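Local coordinates for protein high choriolytic enzyme 1 (Oryzias latipes, PDB 3VTG) that is a secreted astacin-family zinc metalloendopeptidase that swells and helps break down the inner layer of the egg envelope when the medaka embryo hatches, at residues 9-14 / 194-199; 59-64 / 75-80; 82-87 / 98-103; 150-155 / 187-192. All coordinates share one frame; numbering follows the deposited sequence.

Contact 1 (9-14 / 194-199); sequences SCFWKK and NVLYNC
Over one face of the F11 ring sits CD1 of L196, while the hydroxyl of Y197 lies near the ring plane at its edge. The same hydroxyl is at the edge of the W12 indole, where W12 CD1 comes within 3.5 Å of Y197 OH, so one phenol tip is wedged between two aromatic side chains. The Y197 ring has W12 N in its plane and the carbonyl of W12 at its rim, W12 O standing 3.3 Å from Y197 CE1. Branched L196 suits the flat F11 ring, meeting it at about a right angle with L196 CD2 3.8 Å from F11 CE1; CG anti to the backbone N (chi1 -177°) starts its branch toward that ring. W12 and Y197 lie side by side and point the same way.

W12 N gives a weak hydrogen bond to Y197 OH (3.4 Å, 159°), and the hydroxyl is also bonded to the carbonyl of L105, at the C-terminal end of the zinc-binding helix 94-105; W12 NE1 is bonded to A104 O. The contact thus joins the N-terminal segment to the end of the C-terminal helix 187-196, which closes in a Schellman motif: N198 has positive phi, C199 N bonds N194 O, and N198 N makes a weaker bond to V195 O. A phenylalanine in place of Y197 would probably leave the L105 carbonyl without this partner and W12 N without its weak acceptor. At this turn, K14 NZ makes a weak hydrogen bond of 3.1 Å to N198 O, a long flexible amine suiting this more open margin.

Contact 2 (59-64 / 75-80); sequences EYDFIS and LGRKGG
Charge and hydrogen bonding meet on D61, whose carboxylate oxygens serve different partners. OD1 accepts from the backbone of the opposite segment through its anti lone pair, G80 N lying 2.8 Å from D61 OD1 in a nearly straight bond (167°). OD2 forms a salt bridge with R77, NH1 to D61 OD2 being 2.9 Å; the oxygen lies in the guanidinium plane, yet the nitrogen comes from above the carboxylate, the two planes being 69° apart. CG anti to the carbonyl carbon (chi1 -53°) starts this short acid toward both. The other nitrogens of R77 are engaged by F11 O and S8 O.

Between backbones, F62 N donates to G80 O (3.1 Å). This bond lies where strand 62-66 begins beside the run into strand 81-86, its parallel neighbour in the mixed sheet of the astacin N-terminal subdomain.

Ring packing completes the contact. G80 CA lies over one face of Y60 in a CH-pi contact, offset toward the rim, 3.7 Å from the ring centroid. A side chain at G80 would clash with Y60 OH, and G79 has backbone angles that would jam a CB against the preceding carbonyl. G80 CA also makes a CA-H...O contact of 3.2 Å with Y60 O.

Contact 3 (82-87 / 98-103); sequences QELSIN and QHELNH. With ZN (zinc ion), chain B.
Strand 82-86 runs nearly antiparallel to helix 98-103, their axes 162° apart in direction and 9.4 Å distant at closest approach, with L84 and E100 nearest across the gap. No hydrogen bond crosses it; the contact is made by buried aliphatic groups. L84 carries most of it from the strand: CG stands anti to the backbone N (chi1 -173°), and its two methyls divide the work, CD2 resting 3.9 Å from E100 CB while CD1 meets L101 CD2 at 3.9 Å, the leucines crossing at about a right angle. I86 slides past E100 in the opposite direction and sets CD1 against its CG. An alanine in place of L84 would probably open a gap beside the E100 methylene and L101, and loosen the seat of the helix on the sheet.

The helix bears the HExxH motif of the metzincin zinc proteases, to which astacins belong. H99 NE2 and H103 NE2 each bind zinc at 2.1 Å, H109 supplies the third imidazole, and two waters complete the ligands. H99 ND1 is bonded to the carbonyl of I152 and H103 ND1 to that of F107, which would fix how each ring is turned. E100, the predicted active-site residue, shows only its hydrocarbon part to the strand. Its chain bends at chi2 (-51°), and its carboxylate lies on the metal side: water 1, a zinc ligand, donates to E100 OE2 at 2.7 Å. Apolar L84 and I86 therefore seat the stem of E100 while the acid end holds a zinc-bound water, consistent with the general-base role assigned to this glutamate in such peptidases.

Contact 4 (150-155 / 187-192); sequences SSIMHY and RWDITR
Both oxygens of the D189 carboxylate are taken up by the 150-155 segment, each through its syn lone pair. S151 OG donates to D189 OD1 at 2.7 Å, and I152 N donates to D189 OD2 at 2.8 Å in an almost straight bond (172°). OD2 has a second donor in S186 N, just ahead of helix 187-196. A short acid in the first turn suits this place, able to serve the helix start and the neighbouring loop together.

S151 OG, anti to the backbone N (chi1 171°), is placed for double use: besides donating its hydrogen bond to D189, it accepts from M153 N at 2.9 Å, forming an ST turn. Overlapping it is a type I beta turn from S151 to H154, closed by H154 N to S151 O. In astacins and other metzincins this is the Met-turn, whose methionine underlies the zinc site; here M153 packs its side chain against H99 and H103. The carbonyl of I152 links the D189 network to a zinc ligand.

R192 lies near D189 OD1, but its NH1 is 3.9 Å away and the oxygen is well out of the guanidinium plane, a long, purely electrostatic pairing. Its stronger partner is E110, with T145 OG1 accepting from NE.

Contacts 3 and 4 are buried and flank the zinc site, whereas contacts 1 and 2 lie farther out and are only partly buried. Apolar packing rules contact 3, while contact 4 relies on a buried carboxylate; they meet at the zinc-binding histidines. Contacts 2 and 3 share one sheet, joined by S64 N to Q82 O, on neighbouring strands 62-66 and 81-86. Contact 1 mixes aromatic packing with weak polar bonds, and touches contact 2 at R77. Contacts 1 and 4 draw on opposite ends of helix 187-196 without other touch, one at its closing turn, the other at its start.

Contact 1 (9-14 / 194-199)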
# COMPACT_ATOMS: atom_id res chain seq x y z
N SER A 9 -1.43 9.33 16.36
CA SER A 9 -2.04 8.14 16.95
C SER A 9 -2.51 7.31 15.76
O SER A 9 -2.73 6.10 15.86
CB SER A 9 -3.23 8.51 17.84
OG SER A 9 -4.21 9.25 17.12
N CYS A 10 -2.64 8.00 14.62
CA CYS A 10 -3.03 7.44 13.33
C CYS A 10 -1.91 6.69 12.62
O CYS A 10 -2.17 5.91 11.71
CB CYS A 10 -3.50 8.58 12.42
SG CYS A 10 -5.10 9.28 12.88
N PHE A 11 -0.67 6.92 13.04
CA PHE A 11 0.50 6.33 12.39
C PHE A 11 1.31 5.52 13.38
O PHE A 11 1.14 5.66 14.59
CB PHE A 11 1.37 7.42 11.74
CG PHE A 11 0.64 8.24 10.71
CD1 PHE A 11 0.53 7.78 9.40
CD2 PHE A 11 0.07 9.46 11.04
CE1 PHE A 11 -0.14 8.53 8.44
CE2 PHE A 11 -0.60 10.21 10.09
CZ PHE A 11 -0.70 9.75 8.79
N TRP A 12 2.18 4.65 12.87
CA TRP A 12 3.04 3.84 13.73
C TRP A 12 4.04 4.70 14.45
O TRP A 12 4.53 5.68 13.90
CB TRP A 12 3.70 2.72 12.92
CG TRP A 12 2.66 1.80 12.36
CD1 TRP A 12 2.08 1.85 11.10
CD2 TRP A 12 1.99 0.69 13.05
NE1 TRP A 12 1.14 0.86 10.95
CE2 TRP A 12 1.04 0.13 12.09
CE3 TRP A 12 2.10 0.11 14.31
CZ2 TRP A 12 0.23 -0.96 12.40
CZ3 TRP A 12 1.29 -0.99 14.61
CH2 TRP A 12 0.37 -1.50 13.68
N LYS A 13 4.31 4.35 15.70
CA LYS A 13 5.16 5.15 16.57
C LYS A 13 6.63 5.07 16.20
O LYS A 13 7.15 3.99 15.91
CB LYS A 13 4.97 4.72 18.03
CG LYS A 13 3.71 5.26 18.68
CD LYS A 13 3.53 4.75 20.10
CE LYS A 13 4.76 4.97 20.98
NZ LYS A 13 5.22 6.38 21.03
N LYS A 14 7.29 6.22 16.21
CA LYS A 14 8.73 6.28 15.99
C LYS A 14 9.45 6.30 17.34
O LYS A 14 9.12 7.09 18.22
CB LYS A 14 9.09 7.51 15.16
CG LYS A 14 10.54 7.54 14.71
CD LYS A 14 10.65 8.06 13.29
CE LYS A 14 12.04 8.59 12.98
NZ LYS A 14 12.22 9.95 13.55
N ASN A 194 9.94 7.71 4.06
CA ASN A 194 10.97 8.44 4.80
C ASN A 194 10.54 9.83 5.24
O ASN A 194 10.91 10.28 6.32
CB ASN A 194 12.27 8.48 4.00
CG ASN A 194 12.96 7.13 3.92
OD1 ASN A 194 13.67 6.84 2.96
ND2 ASN A 194 12.75 6.30 4.93
N VAL A 195 9.75 10.51 4.41
CA VAL A 195 9.23 11.83 4.77
C VAL A 195 8.15 11.72 5.85
O VAL A 195 8.20 12.42 6.86
CB VAL A 195 8.71 12.61 3.54
CG1 VAL A 195 8.07 13.93 3.96
CG2 VAL A 195 9.85 12.89 2.56
N LEU A 196 7.18 10.82 5.65
CA LEU A 196 6.08 10.65 6.60
C LEU A 196 6.57 10.25 7.99
O LEU A 196 6.10 10.78 9.00
CB LEU A 196 5.07 9.63 6.07
CG LEU A 196 3.81 9.37 6.91
CD1 LEU A 196 2.95 10.62 7.05
CD2 LEU A 196 3.00 8.22 6.33
N TYR A 197 7.52 9.32 8.03
CA TYR A 197 8.04 8.81 9.29
C TYR A 197 9.34 9.48 9.74
O TYR A 197 9.96 9.04 10.70
CB TYR A 197 8.16 7.28 9.24
CG TYR A 197 6.81 6.62 9.33
CD1 TYR A 197 6.19 6.42 10.56
CD2 TYR A 197 6.12 6.24 8.17
CE1 TYR A 197 4.94 5.84 10.65
CE2 TYR A 197 4.86 5.66 8.26
CZ TYR A 197 4.28 5.46 9.50
OH TYR A 197 3.04 4.88 9.62
N ASN A 198 9.72 10.55 9.04
CA ASN A 198 10.92 11.34 9.38
C ASN A 198 12.16 10.48 9.60
O ASN A 198 12.89 10.63 10.58
CB ASN A 198 10.64 12.25 10.59
CG ASN A 198 11.67 13.36 10.74
OD1 ASN A 198 12.17 13.90 9.75
ND2 ASN A 198 11.98 13.72 11.98
N CYS A 199 12.41 9.57 8.66
CA CYS A 199 13.56 8.67 8.74
C CYS A 199 14.84 9.41 8.38
O CYS A 199 14.92 10.07 7.34
CB CYS A 199 13.39 7.47 7.82
SG CYS A 199 11.91 6.47 8.09

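Contact 2 (59-64 / 75-80)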
# COMPACT_ATOMS: atom_id res chain seq x y z
N GLU A 59 3.07 -6.56 22.30
CA GLU A 59 2.72 -5.17 22.02
C GLU A 59 1.22 -5.04 21.77
O GLU A 59 0.59 -5.94 21.21
CB GLU A 59 3.48 -4.64 20.81
CG GLU A 59 4.99 -4.58 20.98
CD GLU A 59 5.71 -5.83 20.51
OE1 GLU A 59 5.07 -6.90 20.40
OE2 GLU A 59 6.93 -5.75 20.25
N TYR A 60 0.65 -3.91 22.19
CA TYR A 60 -0.78 -3.70 22.03
C TYR A 60 -1.20 -3.48 20.57
O TYR A 60 -2.15 -4.10 20.10
CB TYR A 60 -1.29 -2.56 22.93
CG TYR A 60 -2.71 -2.20 22.60
CD1 TYR A 60 -3.75 -3.10 22.83
CD2 TYR A 60 -3.01 -0.98 22.02
CE1 TYR A 60 -5.05 -2.78 22.50
CE2 TYR A 60 -4.32 -0.65 21.69
CZ TYR A 60 -5.33 -1.55 21.93
OH TYR A 60 -6.62 -1.22 21.60
N ASP A 61 -0.49 -2.60 19.86
CA ASP A 61 -0.78 -2.33 18.44
C ASP A 61 0.03 -3.28 17.57
O ASP A 61 1.26 -3.30 17.65
CB ASP A 61 -0.44 -0.89 18.06
CG ASP A 61 -1.11 0.13 18.96
OD1 ASP A 61 -2.33 0.06 19.16
OD2 ASP A 61 -0.39 1.03 19.44
N PHE A 62 -0.65 -4.06 16.74
CA PHE A 62 0.04 -5.02 15.89
C PHE A 62 -0.77 -5.41 14.67
O PHE A 62 -1.99 -5.26 14.65
CB PHE A 62 0.45 -6.27 16.69
CG PHE A 62 -0.70 -7.15 17.10
CD1 PHE A 62 -1.00 -8.31 16.39
CD2 PHE A 62 -1.48 -6.83 18.21
CE1 PHE A 62 -2.05 -9.12 16.76
CE2 PHE A 62 -2.53 -7.65 18.59
CZ PHE A 62 -2.82 -8.79 17.87
N ILE A 63 -0.07 -5.90 13.65
CA ILE A 63 -0.70 -6.39 12.43
C ILE A 63 -0.91 -7.90 12.52
O ILE A 63 0.02 -8.65 12.86
CB ILE A 63 0.14 -6.04 11.18
CG1 ILE A 63 0.28 -4.52 11.04
CG2 ILE A 63 -0.47 -6.65 9.93
CD1 ILE A 63 1.23 -4.08 9.95
N SER A 64 -2.13 -8.34 12.23
CA SER A 64 -2.44 -9.76 12.15
C SER A 64 -2.62 -10.15 10.69
O SER A 64 -3.60 -9.76 10.05
CB SER A 64 -3.71 -10.04 12.95
OG SER A 64 -4.06 -11.41 12.87
N LEU A 75 -5.75 1.20 6.75
CA LEU A 75 -4.89 2.35 6.49
C LEU A 75 -4.31 2.93 7.78
O LEU A 75 -5.04 3.44 8.62
CB LEU A 75 -5.67 3.45 5.78
CG LEU A 75 -5.73 3.52 4.26
CD1 LEU A 75 -6.68 4.63 3.85
CD2 LEU A 75 -4.34 3.76 3.68
N GLY A 76 -2.99 2.87 7.91
CA GLY A 76 -2.31 3.40 9.09
C GLY A 76 -2.47 2.51 10.31
O GLY A 76 -2.95 1.38 10.20
N ARG A 77 -2.05 3.02 11.47
CA ARG A 77 -2.23 2.31 12.74
C ARG A 77 -3.64 2.56 13.27
O ARG A 77 -4.03 3.70 13.52
CB ARG A 77 -1.17 2.75 13.77
CG ARG A 77 -1.39 2.19 15.18
CD ARG A 77 -0.19 2.40 16.10
NE ARG A 77 0.10 3.82 16.32
CZ ARG A 77 0.14 4.42 17.50
NH1 ARG A 77 -0.10 3.75 18.63
NH2 ARG A 77 0.43 5.72 17.56
N LYS A 78 -4.39 1.48 13.45
CA LYS A 78 -5.79 1.57 13.85
C LYS A 78 -5.99 1.43 15.36
O LYS A 78 -7.05 1.78 15.88
CB LYS A 78 -6.63 0.51 13.13
CG LYS A 78 -6.55 0.57 11.61
CD LYS A 78 -7.14 1.85 11.04
CE LYS A 78 -8.65 1.88 11.17
NZ LYS A 78 -9.25 3.05 10.47
N GLY A 79 -4.98 0.91 16.04
CA GLY A 79 -5.08 0.66 17.48
C GLY A 79 -5.45 -0.78 17.76
O GLY A 79 -6.49 -1.26 17.31
N GLY A 80 -4.59 -1.47 18.50
CA GLY A 80 -4.80 -2.88 18.82
C GLY A 80 -4.53 -3.79 17.64
O GLY A 80 -3.67 -3.51 16.81

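Contact 3 (82-87 / 98-103)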
# COMPACT_ATOMS: atom_id res chain seq x y z
N GLN A 82 -4.98 -5.17 14.17
CA GLN A 82 -5.52 -4.81 12.86
C GLN A 82 -5.13 -5.87 11.84
O GLN A 82 -3.99 -6.33 11.81
CB GLN A 82 -5.08 -3.41 12.43
CG GLN A 82 -3.61 -3.25 12.08
CD GLN A 82 -3.26 -1.81 11.82
OE1 GLN A 82 -3.21 -0.99 12.74
NE2 GLN A 82 -3.01 -1.48 10.55
N GLU A 83 -6.10 -6.24 11.01
CA GLU A 83 -5.88 -7.31 10.05
C GLU A 83 -5.30 -6.83 8.73
O GLU A 83 -5.56 -5.70 8.29
CB GLU A 83 -7.16 -8.14 9.84
CG GLU A 83 -7.50 -9.01 11.04
CD GLU A 83 -8.60 -10.03 10.78
OE1 GLU A 83 -9.37 -9.89 9.81
OE2 GLU A 83 -8.70 -10.99 11.58
N LEU A 84 -4.48 -7.69 8.14
CA LEU A 84 -3.96 -7.50 6.80
C LEU A 84 -4.14 -8.84 6.11
O LEU A 84 -3.62 -9.86 6.58
CB LEU A 84 -2.48 -7.09 6.85
CG LEU A 84 -1.77 -6.69 5.55
CD1 LEU A 84 -0.56 -5.81 5.85
CD2 LEU A 84 -1.35 -7.90 4.73
N SER A 85 -4.88 -8.84 5.01
CA SER A 85 -5.17 -10.07 4.30
C SER A 85 -4.22 -10.32 3.14
O SER A 85 -4.09 -9.49 2.24
CB SER A 85 -6.62 -10.09 3.80
OG SER A 85 -6.90 -11.32 3.16
N ILE A 86 -3.55 -11.46 3.20
CA ILE A 86 -2.80 -11.99 2.07
C ILE A 86 -3.45 -13.34 1.74
O ILE A 86 -3.09 -14.37 2.31
CB ILE A 86 -1.29 -12.14 2.39
CG1 ILE A 86 -0.66 -10.78 2.73
CG2 ILE A 86 -0.53 -12.81 1.25
CD1 ILE A 86 -0.71 -9.75 1.62
N ASN A 87 -4.43 -13.32 0.84
CA ASN A 87 -5.06 -14.57 0.42
C ASN A 87 -4.01 -15.50 -0.18
O ASN A 87 -3.22 -15.08 -1.03
CB ASN A 87 -6.19 -14.32 -0.58
CG ASN A 87 -6.89 -15.61 -0.98
OD1 ASN A 87 -6.51 -16.25 -1.96
ND2 ASN A 87 -7.90 -16.00 -0.21
N GLN A 98 4.18 -6.11 -0.24
CA GLN A 98 4.75 -4.78 -0.01
C GLN A 98 3.71 -3.67 -0.17
O GLN A 98 3.66 -2.73 0.62
CB GLN A 98 5.93 -4.52 -0.94
CG GLN A 98 7.15 -5.39 -0.68
CD GLN A 98 8.23 -5.18 -1.72
OE1 GLN A 98 8.64 -4.04 -1.97
NE2 GLN A 98 8.69 -6.26 -2.33
N HIS A 99 2.88 -3.80 -1.21
CA HIS A 99 1.74 -2.90 -1.45
C HIS A 99 0.85 -2.84 -0.23
O HIS A 99 0.50 -1.75 0.25
CB HIS A 99 1.01 -3.37 -2.71
CG HIS A 99 -0.28 -2.64 -3.00
ND1 HIS A 99 -0.41 -1.78 -4.03
CD2 HIS A 99 -1.53 -2.71 -2.38
CE1 HIS A 99 -1.68 -1.31 -4.06
NE2 HIS A 99 -2.36 -1.88 -3.05
N GLU A 100 0.48 -4.01 0.30
CA GLU A 100 -0.39 -4.07 1.48
C GLU A 100 0.26 -3.47 2.73
O GLU A 100 -0.39 -2.76 3.50
CB GLU A 100 -0.85 -5.50 1.76
CG GLU A 100 -1.70 -6.12 0.65
CD GLU A 100 -2.87 -5.26 0.22
OE1 GLU A 100 -3.40 -4.47 1.03
OE2 GLU A 100 -3.27 -5.37 -0.96
N LEU A 101 1.55 -3.75 2.92
CA LEU A 101 2.29 -3.18 4.04
C LEU A 101 2.35 -1.65 3.95
O LEU A 101 2.30 -0.97 4.97
CB LEU A 101 3.69 -3.80 4.13
CG LEU A 101 3.74 -5.29 4.51
CD1 LEU A 101 5.12 -5.86 4.20
CD2 LEU A 101 3.37 -5.53 5.97
N ASN A 102 2.44 -1.13 2.73
CA ASN A 102 2.36 0.32 2.51
C ASN A 102 1.02 0.93 2.92
O ASN A 102 0.99 2.04 3.46
CB ASN A 102 2.73 0.68 1.08
CG ASN A 102 4.20 0.95 0.91
OD1 ASN A 102 4.71 2.00 1.33
ND2 ASN A 102 4.92 -0.00 0.31
N HIS A 103 -0.08 0.21 2.68
CA HIS A 103 -1.38 0.63 3.20
C HIS A 103 -1.33 0.73 4.71
O HIS A 103 -1.78 1.72 5.29
CB HIS A 103 -2.50 -0.33 2.82
CG HIS A 103 -3.00 -0.18 1.40
ND1 HIS A 103 -3.29 1.01 0.83
CD2 HIS A 103 -3.33 -1.15 0.45
CE1 HIS A 103 -3.75 0.81 -0.42
NE2 HIS A 103 -3.78 -0.51 -0.65
ZN ZN B . -4.29 -1.52 -2.43
O HOH W 1 -4.93 -3.26 -1.38
O HOH W 2 -5.05 -2.82 -4.18

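Contact 4 (150-155 / 187-192)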
# COMPACT_ATOMS: atom_id res chain seq x y z
N SER A 150 4.77 5.04 -11.72
CA SER A 150 5.50 3.81 -11.41
C SER A 150 5.37 3.35 -9.96
O SER A 150 6.02 2.38 -9.56
CB SER A 150 6.98 3.96 -11.79
OG SER A 150 7.70 4.69 -10.81
N SER A 151 4.53 4.03 -9.18
CA SER A 151 4.31 3.66 -7.78
C SER A 151 3.72 2.27 -7.65
O SER A 151 2.84 1.88 -8.41
CB SER A 151 3.38 4.66 -7.09
OG SER A 151 2.99 4.18 -5.81
N ILE A 152 4.19 1.53 -6.64
CA ILE A 152 3.64 0.22 -6.31
C ILE A 152 2.18 0.34 -5.85
O ILE A 152 1.48 -0.66 -5.71
CB ILE A 152 4.52 -0.49 -5.24
CG1 ILE A 152 4.38 -2.02 -5.33
CG2 ILE A 152 4.24 0.06 -3.84
CD1 ILE A 152 5.34 -2.78 -4.44
N MET A 153 1.73 1.58 -5.63
CA MET A 153 0.36 1.85 -5.18
C MET A 153 -0.60 2.23 -6.31
O MET A 153 -1.78 2.47 -6.07
CB MET A 153 0.36 2.95 -4.11
CG MET A 153 1.27 2.69 -2.92
SD MET A 153 1.04 1.08 -2.14
CE MET A 153 -0.55 1.29 -1.35
N HIS A 154 -0.10 2.28 -7.54
CA HIS A 154 -0.93 2.65 -8.69
C HIS A 154 -1.63 1.46 -9.26
O HIS A 154 -1.00 0.44 -9.53
CB HIS A 154 -0.08 3.31 -9.77
CG HIS A 154 -0.86 4.24 -10.68
ND1 HIS A 154 -1.89 3.82 -11.45
CD2 HIS A 154 -0.73 5.61 -10.91
CE1 HIS A 154 -2.38 4.87 -12.13
NE2 HIS A 154 -1.67 5.96 -11.81
N TYR A 155 -2.94 1.56 -9.44
CA TYR A 155 -3.72 0.54 -10.15
C TYR A 155 -3.23 0.39 -11.59
O TYR A 155 -2.79 1.35 -12.22
CB TYR A 155 -5.19 0.95 -10.21
CG TYR A 155 -6.08 0.57 -9.03
CD1 TYR A 155 -5.55 0.12 -7.82
CD2 TYR A 155 -7.46 0.70 -9.14
CE1 TYR A 155 -6.38 -0.21 -6.76
CE2 TYR A 155 -8.30 0.38 -8.09
CZ TYR A 155 -7.75 -0.08 -6.90
OH TYR A 155 -8.60 -0.40 -5.86
N ARG A 187 11.12 4.86 -6.33
CA ARG A 187 11.87 5.88 -5.63
C ARG A 187 10.95 6.76 -4.78
O ARG A 187 11.23 7.02 -3.61
CB ARG A 187 12.66 6.73 -6.63
CG ARG A 187 13.67 7.66 -5.98
CD ARG A 187 13.19 9.09 -5.94
NE ARG A 187 13.01 9.64 -7.28
CZ ARG A 187 13.16 10.92 -7.59
NH1 ARG A 187 13.49 11.79 -6.65
NH2 ARG A 187 12.97 11.34 -8.83
N TRP A 188 9.83 7.20 -5.36
CA TRP A 188 8.88 8.02 -4.62
C TRP A 188 8.17 7.27 -3.52
O TRP A 188 7.92 7.85 -2.47
CB TRP A 188 7.90 8.75 -5.54
CG TRP A 188 8.57 9.85 -6.33
CD1 TRP A 188 8.70 9.94 -7.71
CD2 TRP A 188 9.24 11.05 -5.80
NE1 TRP A 188 9.37 11.08 -8.06
CE2 TRP A 188 9.73 11.78 -6.97
CE3 TRP A 188 9.48 11.56 -4.53
CZ2 TRP A 188 10.42 12.99 -6.84
CZ3 TRP A 188 10.17 12.78 -4.41
CH2 TRP A 188 10.63 13.47 -5.55
N ASP A 189 7.88 5.98 -3.73
CA ASP A 189 7.32 5.15 -2.65
C ASP A 189 8.23 5.19 -1.42
O ASP A 189 7.76 5.42 -0.30
CB ASP A 189 7.14 3.69 -3.09
CG ASP A 189 6.03 3.49 -4.11
OD1 ASP A 189 5.02 4.24 -4.09
OD2 ASP A 189 6.17 2.55 -4.92
N ILE A 190 9.53 4.96 -1.64
CA ILE A 190 10.52 4.95 -0.56
C ILE A 190 10.67 6.34 0.08
O ILE A 190 10.67 6.47 1.31
CB ILE A 190 11.88 4.41 -1.07
CG1 ILE A 190 11.77 2.91 -1.42
CG2 ILE A 190 13.01 4.66 -0.07
CD1 ILE A 190 11.47 1.99 -0.25
N THR A 191 10.75 7.37 -0.76
CA THR A 191 10.88 8.75 -0.29
C THR A 191 9.69 9.13 0.61
O THR A 191 9.87 9.72 1.67
CB THR A 191 11.02 9.73 -1.47
OG1 THR A 191 12.21 9.41 -2.21
CG2 THR A 191 11.12 11.18 -0.97
N ARG A 192 8.49 8.76 0.18
CA ARG A 192 7.27 9.06 0.93
C ARG A 192 7.27 8.46 2.33
O ARG A 192 6.90 9.13 3.30
CB ARG A 192 6.03 8.60 0.17
CG ARG A 192 5.70 9.46 -1.04
CD ARG A 192 4.79 8.70 -1.97
NE ARG A 192 4.54 9.44 -3.21
CZ ARG A 192 3.83 8.97 -4.23
NH1 ARG A 192 3.31 7.74 -4.19
NH2 ARG A 192 3.66 9.72 -5.30